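Long-range contacts in putative sarcosine dimethylglycine methyltransferase (Galdieria sulphuraria, PDB 2O57), which probably transfers methyl groups from S-adenosylmethionine to sarcosine and dimethylglycine: residues T66-L74 with Y151-A159; I185-K196 with H209-Y217. All coordinates share one frame; numbering follows the deposited sequence.

The two interactions lie in series along the chain: interaction 1 closes before interaction 2 opens. Their centres are about 19 Å apart. They meet on one mixed sheet, where strand 151-157 of interaction 1 runs parallel to its neighbour, strand 181-190 of interaction 2. S156 O and T186 N, 2.9 Å apart, are a probable backbone hydrogen bond between them. Interaction 1 packs helix 59-76 on the sheet in the buried interior. Interaction 2 ties the C-terminal end of strand 181-190 to the start of helix 214-223, nearer the surface. The strand order, 3-2-1-4-5-7-6, is that of the Rossmann-like class I methyltransferases, so both contacts help to build that fold.

Interaction 1 of 2, residues T66-L74 with Y151-A159; sequences TDEWLASEL and YDFIWSQDA
L70 on the helix lays a methyl over one face of the W155 indole. Its CB meets W155 CH2 at 3.7 Å. Its CG sits near W155 CZ3. Its CD2 stands over the six-membered ring, 3.6 Å from the centroid, a CH-pi contact only 8° off the ring normal, and also touches CG of Q157. L70 CG is anti to the backbone N (chi1 -165°), which sends the branch off the helix to the indole. The rim of the indole abuts the helix itself: D67 O and L74 CD2 lie at its edge, and W155 CZ3 is 4.1 Å from A71 CB. L74 CD2 also reaches F153 CD1 at 4.0 Å. Were W155 an alanine, L70 CD2 would probably lose its aromatic face and a gap would open beside A71 and L74.

The polar end is at Q157. Its NE2 donates to D67 OD1 at 2.9 Å in a nearly straight bond (175°), which lies in the amide plane. Water 1 lies 2.8 Å from Q157 OE1 and may donate to it. W155 NE1 also gives this oxygen a weak bond, so the amide is gripped firmly at NE2 and more weakly at OE1.

Helix 66-74 runs roughly antiparallel to strand 153-157, their axes 10.9 Å apart at closest approach. Helix 95-104 adjoins this layer, with A96 touching W155 and Q157. Strands 85-89 and 181-190 flank the strand in the parallel part of the sheet.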
loop_
_atom_site.group_PDB
_atom_site.type_symbol
_atom_site.label_atom_id
_atom_site.label_comp_id
_atom_site.label_asym_id
_atom_site.label_seq_id
_atom_site.Cartn_x
_atom_site.Cartn_y
_atom_site.Cartn_z
ATOM N N THR A 66 5.297 3.148 -10.104
ATOM C CA THR A 66 3.906 3.331 -9.685
ATOM C C THR A 66 2.944 2.602 -10.628
ATOM O O THR A 66 2.027 1.911 -10.164
ATOM C CB THR A 66 3.542 4.823 -9.636
ATOM O OG1 THR A 66 4.108 5.376 -8.470
ATOM C CG2 THR A 66 1.988 5.058 -9.613
ATOM N N ASP A 67 3.140 2.749 -11.949
ATOM C CA ASP A 67 2.238 2.119 -12.926
ATOM C C ASP A 67 2.287 0.574 -12.846
ATOM O O ASP A 67 1.249 -0.088 -12.861
ATOM C CB ASP A 67 2.599 2.548 -14.356
ATOM C CG ASP A 67 2.442 4.013 -14.561
ATOM O OD1 ASP A 67 1.714 4.649 -13.760
ATOM O OD2 ASP A 67 3.058 4.532 -15.524
ATOM N N GLU A 68 3.498 0.027 -12.723
ATOM C CA GLU A 68 3.708 -1.424 -12.530
ATOM C C GLU A 68 3.060 -1.890 -11.234
ATOM O O GLU A 68 2.416 -2.935 -11.213
ATOM C CB GLU A 68 5.201 -1.781 -12.490
ATOM C CG GLU A 68 5.930 -1.614 -13.833
ATOM C CD GLU A 68 5.582 -2.672 -14.878
ATOM O OE1 GLU A 68 4.929 -3.694 -14.545
ATOM O OE2 GLU A 68 6.000 -2.488 -16.047
ATOM N N TRP A 69 3.260 -1.131 -10.152
ATOM C CA TRP A 69 2.681 -1.493 -8.832
ATOM C C TRP A 69 1.147 -1.491 -8.907
ATOM O O TRP A 69 0.501 -2.463 -8.515
ATOM C CB TRP A 69 3.160 -0.538 -7.696
ATOM C CG TRP A 69 2.268 -0.594 -6.465
ATOM C CD1 TRP A 69 2.097 -1.668 -5.617
ATOM C CD2 TRP A 69 1.403 0.450 -5.970
ATOM N NE1 TRP A 69 1.177 -1.349 -4.638
ATOM C CE2 TRP A 69 0.750 -0.058 -4.821
ATOM C CE3 TRP A 69 1.131 1.767 -6.384
ATOM C CZ2 TRP A 69 -0.162 0.695 -4.090
ATOM C CZ3 TRP A 69 0.210 2.527 -5.658
ATOM C CH2 TRP A 69 -0.426 1.984 -4.510
ATOM N N LEU A 70 0.561 -0.403 -9.398
ATOM C CA LEU A 70 -0.903 -0.293 -9.414
ATOM C C LEU A 70 -1.517 -1.370 -10.308
ATOM O O LEU A 70 -2.506 -1.978 -9.931
ATOM C CB LEU A 70 -1.407 1.092 -9.852
ATOM C CG LEU A 70 -2.904 1.383 -9.547
ATOM C CD1 LEU A 70 -3.161 1.526 -7.994
ATOM C CD2 LEU A 70 -3.285 2.723 -10.229
ATOM N N ALA A 71 -0.895 -1.614 -11.457
ATOM C CA ALA A 71 -1.353 -2.629 -12.392
ATOM C C ALA A 71 -1.230 -4.024 -11.748
ATOM O O ALA A 71 -2.101 -4.853 -11.901
ATOM C CB ALA A 71 -0.580 -2.549 -13.677
ATOM N N SER A 72 -0.161 -4.245 -10.983
ATOM C CA SER A 72 0.007 -5.517 -10.290
ATOM C C SER A 72 -1.087 -5.745 -9.243
ATOM O O SER A 72 -1.602 -6.851 -9.130
ATOM C CB SER A 72 1.418 -5.609 -9.680
ATOM O OG SER A 72 1.592 -6.843 -8.999
ATOM N N GLU A 73 -1.466 -4.693 -8.510
ATOM C CA GLU A 73 -2.507 -4.782 -7.486
ATOM C C GLU A 73 -3.823 -5.138 -8.200
ATOM O O GLU A 73 -4.502 -6.074 -7.816
ATOM C CB GLU A 73 -2.629 -3.467 -6.682
ATOM C CG GLU A 73 -1.349 -3.107 -5.844
ATOM C CD GLU A 73 -1.178 -3.949 -4.608
ATOM O OE1 GLU A 73 -2.134 -4.672 -4.221
ATOM O OE2 GLU A 73 -0.099 -3.897 -4.001
ATOM N N LEU A 74 -4.130 -4.418 -9.274
ATOM C CA LEU A 74 -5.321 -4.669 -10.062
ATOM C C LEU A 74 -5.338 -6.093 -10.651
ATOM O O LEU A 74 -6.370 -6.753 -10.647
ATOM C CB LEU A 74 -5.417 -3.638 -11.183
ATOM C CG LEU A 74 -6.773 -3.360 -11.824
ATOM C CD1 LEU A 74 -7.877 -3.149 -10.779
ATOM C CD2 LEU A 74 -6.639 -2.093 -12.713
ATOM N N TYR A 151 -18.143 -1.443 -17.424
ATOM C CA TYR A 151 -16.723 -1.717 -17.249
ATOM C C TYR A 151 -16.342 -2.850 -16.321
ATOM O O TYR A 151 -16.852 -2.970 -15.223
ATOM C CB TYR A 151 -15.979 -0.413 -16.872
ATOM C CG TYR A 151 -16.095 0.618 -17.982
ATOM C CD1 TYR A 151 -15.333 0.495 -19.139
ATOM C CD2 TYR A 151 -17.005 1.661 -17.894
ATOM C CE1 TYR A 151 -15.446 1.393 -20.178
ATOM C CE2 TYR A 151 -17.147 2.589 -18.923
ATOM C CZ TYR A 151 -16.367 2.440 -20.073
ATOM O OH TYR A 151 -16.477 3.343 -21.108
ATOM N N ASP A 152 -15.381 -3.649 -16.754
ATOM C CA ASP A 152 -14.767 -4.603 -15.859
ATOM C C ASP A 152 -13.938 -3.917 -14.783
ATOM O O ASP A 152 -13.826 -4.429 -13.691
ATOM C CB ASP A 152 -13.920 -5.564 -16.664
ATOM C CG ASP A 152 -14.748 -6.331 -17.663
ATOM O OD1 ASP A 152 -15.602 -7.095 -17.178
ATOM O OD2 ASP A 152 -14.598 -6.123 -18.889
ATOM N N PHE A 153 -13.363 -2.754 -15.101
ATOM C CA PHE A 153 -12.479 -2.043 -14.176
ATOM C C PHE A 153 -12.359 -0.555 -14.526
ATOM O O PHE A 153 -12.656 -0.125 -15.658
ATOM C CB PHE A 153 -11.074 -2.700 -14.091
ATOM C CG PHE A 153 -10.260 -2.576 -15.350
ATOM C CD1 PHE A 153 -9.377 -1.500 -15.525
ATOM C CD2 PHE A 153 -10.347 -3.550 -16.364
ATOM C CE1 PHE A 153 -8.609 -1.391 -16.716
ATOM C CE2 PHE A 153 -9.583 -3.454 -17.541
ATOM C CZ PHE A 153 -8.705 -2.363 -17.706
ATOM N N ILE A 154 -12.015 0.216 -13.503
ATOM C CA ILE A 154 -11.708 1.639 -13.590
ATOM C C ILE A 154 -10.295 1.874 -13.018
ATOM O O ILE A 154 -9.909 1.322 -11.956
ATOM C CB ILE A 154 -12.718 2.531 -12.823
ATOM C CG1 ILE A 154 -14.092 2.415 -13.445
ATOM C CG2 ILE A 154 -12.236 4.040 -12.777
ATOM C CD1 ILE A 154 -15.264 3.103 -12.609
ATOM N N TRP A 155 -9.552 2.733 -13.708
ATOM C CA TRP A 155 -8.202 3.121 -13.327
ATOM C C TRP A 155 -8.236 4.627 -13.266
ATOM O O TRP A 155 -8.737 5.282 -14.220
ATOM C CB TRP A 155 -7.263 2.681 -14.446
ATOM C CG TRP A 155 -5.794 3.146 -14.416
ATOM C CD1 TRP A 155 -5.291 4.362 -14.829
ATOM C CD2 TRP A 155 -4.663 2.359 -14.022
ATOM N NE1 TRP A 155 -3.909 4.374 -14.725
ATOM C CE2 TRP A 155 -3.497 3.161 -14.227
ATOM C CE3 TRP A 155 -4.514 1.049 -13.533
ATOM C CZ2 TRP A 155 -2.197 2.694 -13.949
ATOM C CZ3 TRP A 155 -3.217 0.574 -13.244
ATOM C CH2 TRP A 155 -2.071 1.397 -13.483
ATOM N N SER A 156 -7.735 5.204 -12.170
ATOM C CA SER A 156 -7.662 6.674 -12.100
ATOM C C SER A 156 -6.454 7.096 -11.267
ATOM O O SER A 156 -6.408 6.851 -10.064
ATOM C CB SER A 156 -8.962 7.222 -11.495
ATOM O OG SER A 156 -8.963 8.639 -11.512
ATOM N N GLN A 157 -5.504 7.771 -11.881
ATOM C CA GLN A 157 -4.283 8.178 -11.183
ATOM C C GLN A 157 -4.235 9.687 -10.996
ATOM O O GLN A 157 -4.130 10.449 -11.986
ATOM C CB GLN A 157 -3.064 7.729 -11.969
ATOM C CG GLN A 157 -2.813 6.235 -11.895
ATOM C CD GLN A 157 -1.622 5.848 -12.775
ATOM O OE1 GLN A 157 -1.624 6.073 -13.984
ATOM N NE2 GLN A 157 -0.619 5.278 -12.173
ATOM N N ASP A 158 -4.377 10.093 -9.735
ATOM C CA ASP A 158 -4.199 11.490 -9.275
ATOM C C ASP A 158 -5.190 12.464 -9.909
ATOM O O ASP A 158 -4.920 13.647 -10.010
ATOM C CB ASP A 158 -2.748 11.956 -9.523
ATOM C CG ASP A 158 -1.714 11.042 -8.832
ATOM O OD1 ASP A 158 -2.114 10.222 -7.962
ATOM O OD2 ASP A 158 -0.518 11.176 -9.154
ATOM N N ALA A 159 -6.342 11.956 -10.315
ATOM C CA ALA A 159 -7.353 12.794 -10.980
ATOM C C ALA A 159 -8.455 13.304 -10.050
ATOM O O ALA A 159 -9.053 14.351 -10.320
ATOM C CB ALA A 159 -7.972 12.016 -12.120
HETATM O O HOH W 1 0.488 6.282 -15.858
#

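Interaction 2 of 2, residues I185-K196 with H209-Y217; sequences ITDPMKEDGIDK and HDMGSLGLY
K190 N donates to G212 O at 3.0 Å, joining the end of strand 185-190 to the loop before helix 214-217. Beyond the strand, a type II turn runs from E191 to I194. D192 reaches back from it: its OD1 accepts from G215 N at 2.7 Å, in the first turn of the helix. S213 is the N-cap, and its OG weakly accepts from L216 N.

Y217 OH donates to D187 OD2 at 2.7 Å, with the carboxylate oxygen near the plane of the ring. Water 2 also donates to this oxygen and to P188 O. M189 is a selenomethionine bent at chi3 (96°). The bend brings CE to Y217 CE2 at 3.9 Å, while SE makes an oblique Met-aromatic contact and touches L214 CD2. K190 extends past M211 to D210. Its NZ forms a salt bridge with D210 OD1 at 3.0 Å, on the syn lone pair.

Strand 284-293 lies beside strand 181-190, and its M289 touches L214 and Y217. F170 of helix 166-176 packs edge-to-face with Y217, and W275 of helix 262-280 touches P188 and M211.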
loop_
_atom_site.group_PDB
_atom_site.type_symbol
_atom_site.label_atom_id
_atom_site.label_comp_id
_atom_site.label_asym_id
_atom_site.label_seq_id
_atom_site.Cartn_x
_atom_site.Cartn_y
_atom_site.Cartn_z
ATOM N N ILE A 185 -7.519 3.357 -7.734
ATOM C CA ILE A 185 -7.261 4.807 -7.773
ATOM C C ILE A 185 -6.036 5.172 -6.981
ATOM O O ILE A 185 -5.624 4.431 -6.049
ATOM C CB ILE A 185 -8.449 5.679 -7.267
ATOM C CG1 ILE A 185 -8.685 5.508 -5.740
ATOM C CG2 ILE A 185 -9.699 5.365 -8.060
ATOM C CD1 ILE A 185 -9.655 6.566 -5.169
ATOM N N THR A 186 -5.427 6.292 -7.368
ATOM C CA THR A 186 -4.387 6.944 -6.574
ATOM C C THR A 186 -4.761 8.436 -6.505
ATOM O O THR A 186 -5.431 8.941 -7.409
ATOM C CB THR A 186 -2.907 6.772 -7.135
ATOM O OG1 THR A 186 -2.691 7.513 -8.368
ATOM C CG2 THR A 186 -2.464 5.320 -7.241
ATOM N N ASP A 187 -4.373 9.128 -5.435
ATOM C CA ASP A 187 -4.683 10.552 -5.323
ATOM C C ASP A 187 -3.801 11.180 -4.269
ATOM O O ASP A 187 -3.680 10.654 -3.147
ATOM C CB ASP A 187 -6.161 10.702 -4.914
ATOM C CG ASP A 187 -6.851 11.934 -5.547
ATOM O OD1 ASP A 187 -6.457 12.366 -6.646
ATOM O OD2 ASP A 187 -7.824 12.429 -4.931
ATOM N N PRO A 188 -3.215 12.341 -4.582
ATOM C CA PRO A 188 -2.672 13.116 -3.469
ATOM C C PRO A 188 -3.844 13.450 -2.549
ATOM O O PRO A 188 -4.987 13.681 -3.033
ATOM C CB PRO A 188 -2.166 14.393 -4.139
ATOM C CG PRO A 188 -1.932 14.007 -5.624
ATOM C CD PRO A 188 -3.069 13.028 -5.891
HETATM N N MSE A 189 -3.607 13.422 -1.240
HETATM C CA MSE A 189 -4.693 13.603 -0.272
HETATM C C MSE A 189 -4.212 14.199 1.039
HETATM O O MSE A 189 -3.018 14.387 1.218
HETATM C CB MSE A 189 -5.518 12.311 -0.048
HETATM C CG MSE A 189 -4.840 10.970 -0.045
HETATM SE SE MSE A 189 -6.235 9.489 -0.051
HETATM C CE MSE A 189 -6.498 8.962 -1.740
ATOM N N LYS A 190 -5.150 14.550 1.916
ATOM C CA LYS A 190 -4.819 14.876 3.283
ATOM C C LYS A 190 -4.917 13.594 4.118
ATOM O O LYS A 190 -5.640 12.635 3.762
ATOM C CB LYS A 190 -5.719 16.009 3.841
ATOM C CG LYS A 190 -7.209 15.635 4.065
ATOM C CD LYS A 190 -8.063 16.839 4.612
ATOM C CE LYS A 190 -9.262 16.321 5.404
ATOM N NZ LYS A 190 -10.263 17.401 5.721
ATOM N N GLU A 191 -4.147 13.557 5.204
ATOM C CA GLU A 191 -4.281 12.489 6.197
ATOM C C GLU A 191 -5.647 12.566 6.887
ATOM O O GLU A 191 -6.149 13.669 7.156
ATOM C CB GLU A 191 -3.147 12.597 7.227
ATOM C CG GLU A 191 -1.789 12.286 6.628
ATOM C CD GLU A 191 -1.475 10.808 6.686
ATOM O OE1 GLU A 191 -2.363 10.039 7.137
ATOM O OE2 GLU A 191 -0.350 10.422 6.312
ATOM N N ASP A 192 -6.250 11.404 7.160
ATOM C CA ASP A 192 -7.487 11.340 7.974
ATOM C C ASP A 192 -7.302 12.125 9.262
ATOM O O ASP A 192 -6.262 12.031 9.903
ATOM C CB ASP A 192 -7.871 9.903 8.378
ATOM C CG ASP A 192 -8.195 8.992 7.202
ATOM O OD1 ASP A 192 -8.720 9.436 6.172
ATOM O OD2 ASP A 192 -7.930 7.777 7.337
ATOM N N GLY A 193 -8.321 12.885 9.643
ATOM C CA GLY A 193 -8.290 13.664 10.898
ATOM C C GLY A 193 -7.661 15.047 10.800
ATOM O O GLY A 193 -7.594 15.766 11.782
ATOM N N ILE A 194 -7.203 15.424 9.607
ATOM C CA ILE A 194 -6.651 16.760 9.374
ATOM C C ILE A 194 -7.801 17.678 8.954
ATOM O O ILE A 194 -8.489 17.397 7.972
ATOM C CB ILE A 194 -5.475 16.734 8.356
ATOM C CG1 ILE A 194 -4.157 16.329 9.040
ATOM C CG2 ILE A 194 -5.202 18.141 7.728
ATOM C CD1 ILE A 194 -4.095 14.957 9.573
ATOM N N ASP A 195 -8.052 18.741 9.716
ATOM C CA ASP A 195 -9.100 19.683 9.324
ATOM C C ASP A 195 -8.612 20.528 8.163
ATOM O O ASP A 195 -7.418 20.829 8.079
ATOM C CB ASP A 195 -9.515 20.606 10.468
ATOM C CG ASP A 195 -10.844 21.313 10.186
ATOM O OD1 ASP A 195 -11.916 20.691 10.373
ATOM O OD2 ASP A 195 -10.817 22.487 9.763
ATOM N N LYS A 196 -9.526 20.911 7.278
ATOM C CA LYS A 196 -9.206 21.879 6.226
ATOM C C LYS A 196 -8.534 23.171 6.768
ATOM O O LYS A 196 -7.617 23.705 6.126
ATOM C CB LYS A 196 -10.434 22.200 5.364
ATOM C CG LYS A 196 -11.611 22.843 6.106
ATOM C CD LYS A 196 -12.644 23.388 5.129
ATOM C CE LYS A 196 -14.087 23.194 5.642
ATOM N NZ LYS A 196 -14.426 24.015 6.839
ATOM N N HIS A 209 -11.710 23.773 -1.897
ATOM C CA HIS A 209 -12.372 23.969 -0.585
ATOM C C HIS A 209 -11.871 23.030 0.524
ATOM O O HIS A 209 -11.637 23.458 1.667
ATOM C CB HIS A 209 -13.890 23.825 -0.711
ATOM C CG HIS A 209 -14.554 24.994 -1.381
ATOM N ND1 HIS A 209 -14.011 26.262 -1.380
ATOM C CD2 HIS A 209 -15.730 25.090 -2.047
ATOM C CE1 HIS A 209 -14.815 27.087 -2.031
ATOM N NE2 HIS A 209 -15.865 26.400 -2.446
ATOM N N ASP A 210 -11.747 21.751 0.172
ATOM C CA ASP A 210 -11.202 20.715 1.033
ATOM C C ASP A 210 -10.586 19.616 0.137
ATOM O O ASP A 210 -10.574 19.713 -1.101
ATOM C CB ASP A 210 -12.275 20.160 1.993
ATOM C CG ASP A 210 -11.676 19.430 3.217
ATOM O OD1 ASP A 210 -10.465 19.093 3.231
ATOM O OD2 ASP A 210 -12.429 19.187 4.180
HETATM N N MSE A 211 -10.060 18.581 0.777
HETATM C CA MSE A 211 -9.269 17.583 0.098
HETATM C C MSE A 211 -9.853 16.197 0.359
HETATM O O MSE A 211 -10.520 15.999 1.365
HETATM C CB MSE A 211 -7.846 17.650 0.654
HETATM C CG MSE A 211 -6.825 17.221 -0.311
HETATM SE SE MSE A 211 -5.052 17.624 0.257
HETATM C CE MSE A 211 -4.302 16.688 -1.088
ATOM N N GLY A 212 -9.595 15.251 -0.547
ATOM C CA GLY A 212 -9.891 13.842 -0.296
ATOM C C GLY A 212 -9.021 13.262 0.813
ATOM O O GLY A 212 -8.014 13.847 1.180
ATOM N N SER A 213 -9.453 12.128 1.375
ATOM C CA SER A 213 -8.660 11.342 2.342
ATOM C C SER A 213 -9.142 9.884 2.252
ATOM O O SER A 213 -10.253 9.615 1.735
ATOM C CB SER A 213 -8.870 11.854 3.779
ATOM O OG SER A 213 -10.231 11.718 4.136
ATOM N N LEU A 214 -8.304 8.957 2.717
ATOM C CA LEU A 214 -8.650 7.537 2.667
ATOM C C LEU A 214 -9.973 7.253 3.381
ATOM O O LEU A 214 -10.777 6.468 2.882
ATOM C CB LEU A 214 -7.521 6.679 3.258
ATOM C CG LEU A 214 -6.199 6.623 2.475
ATOM C CD1 LEU A 214 -5.134 5.888 3.280
ATOM C CD2 LEU A 214 -6.400 5.917 1.074
ATOM N N GLY A 215 -10.193 7.896 4.532
ATOM C CA GLY A 215 -11.423 7.657 5.303
ATOM C C GLY A 215 -12.650 8.155 4.548
ATOM O O GLY A 215 -13.680 7.466 4.495
ATOM N N LEU A 216 -12.546 9.347 3.952
ATOM C CA LEU A 216 -13.692 9.892 3.195
ATOM C C LEU A 216 -14.019 9.031 1.962
ATOM O O LEU A 216 -15.173 8.683 1.737
ATOM C CB LEU A 216 -13.460 11.334 2.751
ATOM C CG LEU A 216 -14.532 11.980 1.849
ATOM C CD1 LEU A 216 -15.937 12.083 2.487
ATOM C CD2 LEU A 216 -14.021 13.396 1.440
ATOM N N TYR A 217 -12.996 8.730 1.166
ATOM C CA TYR A 217 -13.187 7.899 -0.024
ATOM C C TYR A 217 -13.811 6.538 0.323
ATOM O O TYR A 217 -14.693 6.053 -0.388
ATOM C CB TYR A 217 -11.861 7.725 -0.770
ATOM C CG TYR A 217 -11.424 8.981 -1.542
ATOM C CD1 TYR A 217 -12.104 10.199 -1.396
ATOM C CD2 TYR A 217 -10.339 8.941 -2.396
ATOM C CE1 TYR A 217 -11.691 11.359 -2.111
ATOM C CE2 TYR A 217 -9.929 10.082 -3.127
ATOM C CZ TYR A 217 -10.607 11.288 -2.958
ATOM O OH TYR A 217 -10.173 12.405 -3.688
HETATM O O HOH W 2 -7.728 14.127 -2.941
HETATM O O HOH W 3 -5.777 9.880 3.767
#